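PDB 2OQG: possible transcriptional regulator, ArsR family protein from Rhodococcus sp., which probably binds DNA as a winged helix-turn-helix transcriptional regulator of the ArsR family. Local coordinates for the interface of chains A and B. Residues are numbered along the deposited sequence; one frame, centred on the assembly and turned at random. Chains: chain A/B, Possible transcriptional regulator, ArsR family protein.

Contact 1: the interface of chains A and B. Residues chain A 18, 24, 82, 85, 89; chain B 15, 18, 85, 89.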
loop_
_atom_site.group_PDB
_atom_site.type_symbol
_atom_site.label_atom_id
_atom_site.label_comp_id
_atom_site.label_asym_id
_atom_site.label_seq_id
_atom_site.Cartn_x
_atom_site.Cartn_y
_atom_site.Cartn_z
ATOM N N LEU A 18 -16.125 -18.253 -4.341
ATOM C CA LEU A 18 -15.149 -19.348 -4.452
ATOM C C LEU A 18 -15.693 -20.496 -5.374
ATOM O O LEU A 18 -15.053 -21.526 -5.519
ATOM C CB LEU A 18 -14.873 -19.890 -3.055
ATOM C CG LEU A 18 -14.182 -18.909 -2.107
ATOM C CD1 LEU A 18 -13.742 -19.595 -0.793
ATOM C CD2 LEU A 18 -12.951 -18.272 -2.780
ATOM N N TRP A 24 -10.649 -18.201 -8.587
ATOM C CA TRP A 24 -9.480 -18.822 -7.933
ATOM C C TRP A 24 -8.182 -18.437 -8.630
ATOM O O TRP A 24 -7.156 -18.239 -7.974
ATOM C CB TRP A 24 -9.611 -20.346 -7.873
ATOM C CG TRP A 24 -10.465 -20.797 -6.676
ATOM C CD1 TRP A 24 -11.750 -21.301 -6.704
ATOM C CD2 TRP A 24 -10.080 -20.755 -5.292
ATOM N NE1 TRP A 24 -12.184 -21.561 -5.429
ATOM C CE2 TRP A 24 -11.171 -21.275 -4.538
ATOM C CE3 TRP A 24 -8.939 -20.312 -4.623
ATOM C CZ2 TRP A 24 -11.152 -21.340 -3.133
ATOM C CZ3 TRP A 24 -8.889 -20.416 -3.240
ATOM C CH2 TRP A 24 -9.992 -20.938 -2.502
ATOM N N LEU A 82 -11.010 -16.751 4.126
ATOM C CA LEU A 82 -10.719 -18.120 3.823
ATOM C C LEU A 82 -10.513 -18.805 5.163
ATOM O O LEU A 82 -10.988 -19.918 5.364
ATOM C CB LEU A 82 -9.444 -18.299 3.013
ATOM C CG LEU A 82 -9.323 -18.072 1.524
ATOM C CD1 LEU A 82 -8.051 -18.795 0.978
ATOM C CD2 LEU A 82 -10.579 -18.403 0.819
ATOM N N THR A 85 -13.924 -19.258 6.829
ATOM C CA THR A 85 -14.655 -20.336 6.173
ATOM C C THR A 85 -14.102 -21.695 6.565
ATOM O O THR A 85 -14.853 -22.630 6.858
ATOM C CB THR A 85 -14.574 -20.154 4.677
ATOM O OG1 THR A 85 -15.186 -18.890 4.321
ATOM C CG2 THR A 85 -15.208 -21.327 3.978
ATOM N N LEU A 89 -16.065 -24.814 8.241
ATOM C CA LEU A 89 -16.148 -26.152 7.601
ATOM C C LEU A 89 -15.530 -27.248 8.480
ATOM O O LEU A 89 -16.033 -28.382 8.494
ATOM C CB LEU A 89 -15.483 -26.103 6.233
ATOM C CG LEU A 89 -16.171 -25.197 5.242
ATOM C CD1 LEU A 89 -15.364 -25.417 3.955
ATOM C CD2 LEU A 89 -17.683 -25.459 5.093
ATOM N N PHE B 15 -17.567 -25.426 -3.431
ATOM C CA PHE B 15 -18.281 -24.167 -3.104
ATOM C C PHE B 15 -19.476 -23.941 -3.962
ATOM O O PHE B 15 -20.463 -23.389 -3.478
ATOM C CB PHE B 15 -17.328 -22.996 -3.077
ATOM C CG PHE B 15 -16.431 -23.073 -1.902
ATOM C CD1 PHE B 15 -16.910 -22.852 -0.601
ATOM C CD2 PHE B 15 -15.127 -23.511 -2.063
ATOM C CE1 PHE B 15 -16.014 -23.017 0.552
ATOM C CE2 PHE B 15 -14.242 -23.613 -0.929
ATOM C CZ PHE B 15 -14.745 -23.394 0.363
ATOM N N LEU B 18 -22.091 -25.836 -2.118
ATOM C CA LEU B 18 -22.472 -25.182 -0.839
ATOM C C LEU B 18 -23.225 -23.860 -1.026
ATOM O O LEU B 18 -23.952 -23.379 -0.124
ATOM C CB LEU B 18 -21.247 -24.953 0.012
ATOM C CG LEU B 18 -20.456 -26.150 0.491
ATOM C CD1 LEU B 18 -19.235 -25.620 1.224
ATOM C CD2 LEU B 18 -21.374 -27.055 1.367
ATOM N N THR B 85 -11.295 -29.746 2.362
ATOM C CA THR B 85 -11.469 -28.401 1.804
ATOM C C THR B 85 -10.933 -27.393 2.808
ATOM O O THR B 85 -10.285 -26.432 2.447
ATOM C CB THR B 85 -12.960 -28.164 1.545
ATOM O OG1 THR B 85 -13.396 -29.110 0.557
ATOM C CG2 THR B 85 -13.248 -26.716 0.989
ATOM N N LEU B 89 -7.892 -24.628 2.359
ATOM C CA LEU B 89 -8.064 -23.172 2.545
ATOM C C LEU B 89 -7.144 -22.629 3.630
ATOM O O LEU B 89 -6.710 -21.469 3.582
ATOM C CB LEU B 89 -9.501 -22.841 2.881
ATOM C CG LEU B 89 -10.308 -22.457 1.651
ATOM C CD1 LEU B 89 -10.477 -23.593 0.688
ATOM C CD2 LEU B 89 -11.616 -22.054 2.163
#
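The ring of B:Phe15 lies alongside A:Leu18, the two side chains pointing the same way, near the middle of the two-fold interface. Followed outward, the phenylalanine starts with CB packed against the backbone carbonyl of A:Leu18, 3.6 Å from its O. At the root of the ring, CG meets A:Leu18 CB at 3.7 Å, and CD2 rests on the same methylene. Farther out, the methyl CD1 of A:Leu18 sits 4.0 Å above the centre of one ring face, touching CE2 and CZ. On the other side of the ring, the meta carbon CE1 meets the methyl CG2 of A:Thr85 tip to tip, at 3.9 Å; that methyl is anti to its backbone N, because OG1 (chi1 -61°) lies beside the nitrogen. CZ ends near A:Leu89 CD1, which also touches the methyl CG2 of B:Thr85 at 3.9 Å.

B:Leu89 extends the apolar layer. Its CD2 meets A:Leu82 CD2 at 4.0 Å, the two side chains crossing at about a right angle, while CD1 only brushes A:Trp24 CH2. Within chain A, the indole NE1 of A:Trp24 donates a bent hydrogen bond (141° at H) to A:Leu18 O at 2.9 Å, tilted from the carbonyl plane; with A:Leu18 CD2 on the indole's rim, this probably steadies the loop leucine.

The patch sets helix 7-18 of chain B against A:Leu18, just after helix 5-17, and brings in A:Trp24 of helix 21-32 and the long helices 80-107 of A and 79-108 of B.

Contact 2: the interface of chains A and B. Residues chain A 89-90, 92-94, 96; chain B 79, 82-83, 86.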
loop_
_atom_site.group_PDB
_atom_site.type_symbol
_atom_site.label_atom_id
_atom_site.label_comp_id
_atom_site.label_asym_id
_atom_site.label_seq_id
_atom_site.Cartn_x
_atom_site.Cartn_y
_atom_site.Cartn_z
ATOM N N LEU A 89 -16.065 -24.814 8.241
ATOM C CA LEU A 89 -16.148 -26.152 7.601
ATOM C C LEU A 89 -15.530 -27.248 8.480
ATOM O O LEU A 89 -16.033 -28.382 8.494
ATOM C CB LEU A 89 -15.483 -26.103 6.233
ATOM C CG LEU A 89 -16.171 -25.197 5.242
ATOM C CD1 LEU A 89 -15.364 -25.417 3.955
ATOM C CD2 LEU A 89 -17.683 -25.459 5.093
ATOM N N GLU A 90 -14.514 -26.904 9.270
ATOM C CA GLU A 90 -13.980 -27.849 10.284
ATOM C C GLU A 90 -14.972 -28.171 11.392
ATOM O O GLU A 90 -15.128 -29.334 11.809
ATOM C CB GLU A 90 -12.712 -27.305 10.930
ATOM C CG GLU A 90 -11.489 -27.402 10.058
ATOM C CD GLU A 90 -10.283 -26.743 10.691
ATOM O OE1 GLU A 90 -10.471 -25.781 11.487
ATOM O OE2 GLU A 90 -9.137 -27.174 10.390
ATOM N N ILE A 92 -18.161 -28.026 11.288
ATOM C CA ILE A 92 -19.320 -28.775 10.765
ATOM C C ILE A 92 -18.852 -30.197 10.477
ATOM O O ILE A 92 -19.546 -31.163 10.840
ATOM C CB ILE A 92 -19.875 -28.134 9.480
ATOM C CG1 ILE A 92 -20.549 -26.790 9.802
ATOM C CG2 ILE A 92 -20.840 -29.086 8.822
ATOM C CD1 ILE A 92 -20.813 -25.910 8.515
ATOM N N GLY A 93 -17.627 -30.339 9.930
ATOM C CA GLY A 93 -17.071 -31.663 9.611
ATOM C C GLY A 93 -16.884 -32.512 10.875
ATOM O O GLY A 93 -17.197 -33.699 10.882
ATOM N N ALA A 94 -16.419 -31.881 11.944
ATOM C CA ALA A 94 -16.264 -32.524 13.251
ATOM C C ALA A 94 -17.607 -32.991 13.787
ATOM O O ALA A 94 -17.715 -34.128 14.291
ATOM C CB ALA A 94 -15.573 -31.561 14.227
ATOM N N TRP A 96 -20.304 -33.792 12.014
ATOM C CA TRP A 96 -20.758 -34.930 11.203
ATOM C C TRP A 96 -20.003 -36.183 11.631
ATOM O O TRP A 96 -20.582 -37.266 11.722
ATOM C CB TRP A 96 -20.489 -34.661 9.712
ATOM C CG TRP A 96 -21.407 -33.600 9.132
ATOM C CD1 TRP A 96 -22.379 -32.891 9.774
ATOM C CD2 TRP A 96 -21.366 -33.104 7.792
ATOM N NE1 TRP A 96 -22.984 -31.994 8.889
ATOM C CE2 TRP A 96 -22.382 -32.121 7.670
ATOM C CE3 TRP A 96 -20.598 -33.438 6.667
ATOM C CZ2 TRP A 96 -22.631 -31.446 6.463
ATOM C CZ3 TRP A 96 -20.825 -32.739 5.478
ATOM C CH2 TRP A 96 -21.844 -31.767 5.392
ATOM N N GLY B 79 -18.028 -35.837 6.381
ATOM C CA GLY B 79 -17.144 -34.854 7.020
ATOM C C GLY B 79 -15.777 -34.743 6.376
ATOM O O GLY B 79 -15.126 -33.668 6.418
ATOM N N LEU B 82 -15.339 -31.899 3.880
ATOM C CA LEU B 82 -15.289 -30.601 4.540
ATOM C C LEU B 82 -13.928 -30.427 5.168
ATOM O O LEU B 82 -13.346 -29.359 5.098
ATOM C CB LEU B 82 -16.378 -30.491 5.604
ATOM C CG LEU B 82 -17.787 -30.346 5.071
ATOM C CD1 LEU B 82 -18.749 -30.106 6.244
ATOM C CD2 LEU B 82 -17.899 -29.277 4.013
ATOM N N ASN B 83 -13.407 -31.499 5.761
ATOM C CA ASN B 83 -12.068 -31.372 6.385
ATOM C C ASN B 83 -10.979 -31.128 5.339
ATOM O O ASN B 83 -10.114 -30.232 5.527
ATOM C CB ASN B 83 -11.761 -32.578 7.290
ATOM C CG ASN B 83 -12.764 -32.730 8.444
ATOM O OD1 ASN B 83 -13.286 -31.747 8.993
ATOM N ND2 ASN B 83 -13.022 -33.981 8.833
ATOM N N ALA B 86 -11.251 -27.596 4.074
ATOM C CA ALA B 86 -10.780 -26.673 5.127
ATOM C C ALA B 86 -9.242 -26.627 5.164
ATOM O O ALA B 86 -8.618 -25.542 5.269
ATOM C CB ALA B 86 -11.388 -27.076 6.498
#
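B:Leu82 and A:Trp96 meet with their side chains crossing at about a right angle, the leucine pushing one methyl onto the indole. CD1 of B:Leu82 stands over the face of the six-membered ring, 3.7 Å from its centroid and displaced toward the rim. It comes within 3.4 Å of A:Trp96 CZ3 and also touches CH2. On the same face lies A:Ile92 CG2 from the tryptophan's own helix, so the indole and isoleucine make two walls of a notch for the leucine methyl. The fit is tight, with A:Ile92 CG2 only 3.5 Å from B:Leu82 CD1. This isoleucine methyl is anti to its backbone N, since CG1 (chi1 -70°) takes the place beside the nitrogen.

Around the ring's edge, the backbone N of B:Gly79 lies in the indole plane, 3.5 Å from A:Trp96 CE3. The other leucine branch, B:Leu82 CD2, turns toward A:Leu89 CD2 (4.0 Å), again with the side chains at about a right angle. Next to A:Leu89 in sequence, A:Glu90 lays its CG 3.6 Å from the CB of B:Ala86, one turn on from B:Leu82. The side-chain carbonyl OD1 of B:Asn83 faces the bare backbone of A:Gly93, 3.8 Å from its CA.

Apolar packing thus ties the start of chain B's last helix to the middle of chain A's, probably helping hold two subunits together as the dimer usual for ArsR regulators.

Contact 3: the interface of chains A and B. Residues chain A 24, 27, 77-79, 82-83; chain B 89, 92-93, 96.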
loop_
_atom_site.group_PDB
_atom_site.type_symbol
_atom_site.label_atom_id
_atom_site.label_comp_id
_atom_site.label_asym_id
_atom_site.label_seq_id
_atom_site.Cartn_x
_atom_site.Cartn_y
_atom_site.Cartn_z
ATOM N N TRP A 24 -10.649 -18.201 -8.587
ATOM C CA TRP A 24 -9.480 -18.822 -7.933
ATOM C C TRP A 24 -8.182 -18.437 -8.630
ATOM O O TRP A 24 -7.156 -18.239 -7.974
ATOM C CB TRP A 24 -9.611 -20.346 -7.873
ATOM C CG TRP A 24 -10.465 -20.797 -6.676
ATOM C CD1 TRP A 24 -11.750 -21.301 -6.704
ATOM C CD2 TRP A 24 -10.080 -20.755 -5.292
ATOM N NE1 TRP A 24 -12.184 -21.561 -5.429
ATOM C CE2 TRP A 24 -11.171 -21.275 -4.538
ATOM C CE3 TRP A 24 -8.939 -20.312 -4.623
ATOM C CZ2 TRP A 24 -11.152 -21.340 -3.133
ATOM C CZ3 TRP A 24 -8.889 -20.416 -3.240
ATOM C CH2 TRP A 24 -9.992 -20.938 -2.502
ATOM N N LEU A 27 -7.473 -14.953 -7.490
ATOM C CA LEU A 27 -7.049 -14.945 -6.093
ATOM C C LEU A 27 -5.605 -15.423 -5.985
ATOM O O LEU A 27 -4.820 -14.856 -5.220
ATOM C CB LEU A 27 -7.949 -15.853 -5.211
ATOM C CG LEU A 27 -9.282 -15.161 -4.912
ATOM C CD1 LEU A 27 -10.254 -16.153 -4.235
ATOM C CD2 LEU A 27 -9.164 -13.931 -3.966
ATOM N N ALA A 77 -5.059 -10.320 -2.335
ATOM C CA ALA A 77 -5.917 -11.352 -1.724
ATOM C C ALA A 77 -5.658 -11.330 -0.232
ATOM O O ALA A 77 -4.495 -11.208 0.215
ATOM C CB ALA A 77 -5.617 -12.723 -2.292
ATOM N N LEU A 78 -6.718 -11.628 0.519
ATOM C CA LEU A 78 -6.704 -11.624 1.975
ATOM C C LEU A 78 -7.124 -12.965 2.523
ATOM O O LEU A 78 -8.107 -13.580 2.041
ATOM C CB LEU A 78 -7.711 -10.598 2.499
ATOM C CG LEU A 78 -7.307 -9.168 2.175
ATOM C CD1 LEU A 78 -8.443 -8.210 2.614
ATOM C CD2 LEU A 78 -6.012 -8.741 2.783
ATOM N N GLY A 79 -6.366 -13.462 3.520
ATOM C CA GLY A 79 -6.709 -14.766 4.081
ATOM C C GLY A 79 -7.854 -14.800 5.056
ATOM O O GLY A 79 -8.424 -15.887 5.280
ATOM N N LEU A 82 -11.010 -16.751 4.126
ATOM C CA LEU A 82 -10.719 -18.120 3.823
ATOM C C LEU A 82 -10.513 -18.805 5.163
ATOM O O LEU A 82 -10.988 -19.918 5.364
ATOM C CB LEU A 82 -9.444 -18.299 3.013
ATOM C CG LEU A 82 -9.323 -18.072 1.524
ATOM C CD1 LEU A 82 -8.051 -18.795 0.978
ATOM C CD2 LEU A 82 -10.579 -18.403 0.819
ATOM N N ASN A 83 -9.878 -18.109 6.108
ATOM C CA ASN A 83 -9.646 -18.735 7.447
ATOM C C ASN A 83 -10.964 -18.938 8.191
ATOM O O ASN A 83 -11.226 -20.003 8.780
ATOM C CB ASN A 83 -8.681 -17.902 8.283
ATOM C CG ASN A 83 -7.323 -17.787 7.655
ATOM O OD1 ASN A 83 -6.885 -18.650 6.864
ATOM N ND2 ASN A 83 -6.612 -16.719 8.020
ATOM N N LEU B 89 -7.892 -24.628 2.359
ATOM C CA LEU B 89 -8.064 -23.172 2.545
ATOM C C LEU B 89 -7.144 -22.629 3.630
ATOM O O LEU B 89 -6.710 -21.469 3.582
ATOM C CB LEU B 89 -9.501 -22.841 2.881
ATOM C CG LEU B 89 -10.308 -22.457 1.651
ATOM C CD1 LEU B 89 -10.477 -23.593 0.688
ATOM C CD2 LEU B 89 -11.616 -22.054 2.163
ATOM N N ILE B 92 -3.676 -22.155 1.994
ATOM C CA ILE B 92 -3.656 -21.006 1.101
ATOM C C ILE B 92 -3.713 -19.725 1.950
ATOM O O ILE B 92 -2.896 -18.806 1.785
ATOM C CB ILE B 92 -4.850 -21.086 0.147
ATOM C CG1 ILE B 92 -4.691 -22.258 -0.821
ATOM C CG2 ILE B 92 -4.948 -19.799 -0.578
ATOM C CD1 ILE B 92 -5.903 -22.527 -1.687
ATOM N N GLY B 93 -4.667 -19.661 2.885
ATOM C CA GLY B 93 -4.776 -18.503 3.769
ATOM C C GLY B 93 -3.547 -18.222 4.621
ATOM O O GLY B 93 -3.265 -17.060 4.935
ATOM N N TRP B 96 -1.123 -16.253 2.383
ATOM C CA TRP B 96 -1.593 -14.867 2.223
ATOM C C TRP B 96 -1.409 -14.057 3.496
ATOM O O TRP B 96 -1.011 -12.865 3.418
ATOM C CB TRP B 96 -3.042 -14.777 1.764
ATOM C CG TRP B 96 -3.345 -15.481 0.464
ATOM C CD1 TRP B 96 -2.455 -16.082 -0.423
ATOM C CD2 TRP B 96 -4.650 -15.679 -0.090
ATOM N NE1 TRP B 96 -3.143 -16.640 -1.474
ATOM C CE2 TRP B 96 -4.487 -16.400 -1.302
ATOM C CE3 TRP B 96 -5.950 -15.351 0.348
ATOM C CZ2 TRP B 96 -5.577 -16.780 -2.103
ATOM C CZ3 TRP B 96 -7.034 -15.691 -0.464
ATOM C CH2 TRP B 96 -6.849 -16.423 -1.655
HETATM O O HOH W 1 -2.730 -11.047 2.277
#
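This two-fold interface is of the kind that ArsR-type winged helix-turn-helix proteins use to dimerise; B:Trp96 of the last helix plugs into chain A, which would couple that helix to the partner's wing and helix 21-32. The wing strand 72-77 ends at A:Ala77, whose CB lies over one face of the indole, 3.6 Å from the centroid of the six-membered ring. B:Ile92 CG2 covers the opposite face from within chain B.

A:Leu82 crosses the ring at about a right angle and shares the face of B:Ile92 CG2, its CD1 3.6 Å from B:Trp96 CZ3. The same methyl also meets B:Ile92 CG2. The other end of that isoleucine, CD1, reaches A:Trp24 CZ3 at 4.0 Å, the side chains set obliquely.

Together chi1 (-58°) and chi2 (-7°) of B:Trp96 turn the ring edge-on to backbone: A:Leu78 O lies in the ring plane, 3.3 Å from B:Trp96 CE3, and A:Gly79 N sits at the same rim. At the far rim, A:Leu27 CB touches B:Trp96 CH2 at 3.8 Å, the two side chains crossing at about a right angle.

Beyond the indole's root, one water molecule bridges backbone carbonyls of the two chains, 2.7 Å from A:Ala77 O and 2.7 Å from B:Trp96 O. A:Asn83 OD1 faces B:Gly93 CA at 3.7 Å, a close approach that the lack of a side chain probably allows.

Contact 2 and contact 3 lie toward opposite ends of the interface, the centres of their C-alpha atoms about 18 Å apart; their cores are two-fold twins, contact 3 adding residues of helix 21-32 and strand 72-77. Contact 1 sits between them, about 11 Å from contact 2 and about 9 Å from contact 3, centre to centre. It shares A:Leu89 with the former, and A:Trp24, A:Leu82 and B:Leu89 with the latter. The last helix of each chain runs through all three, making one continuous apolar seam. Such a seam probably fixes the spacing of the two DNA-binding units.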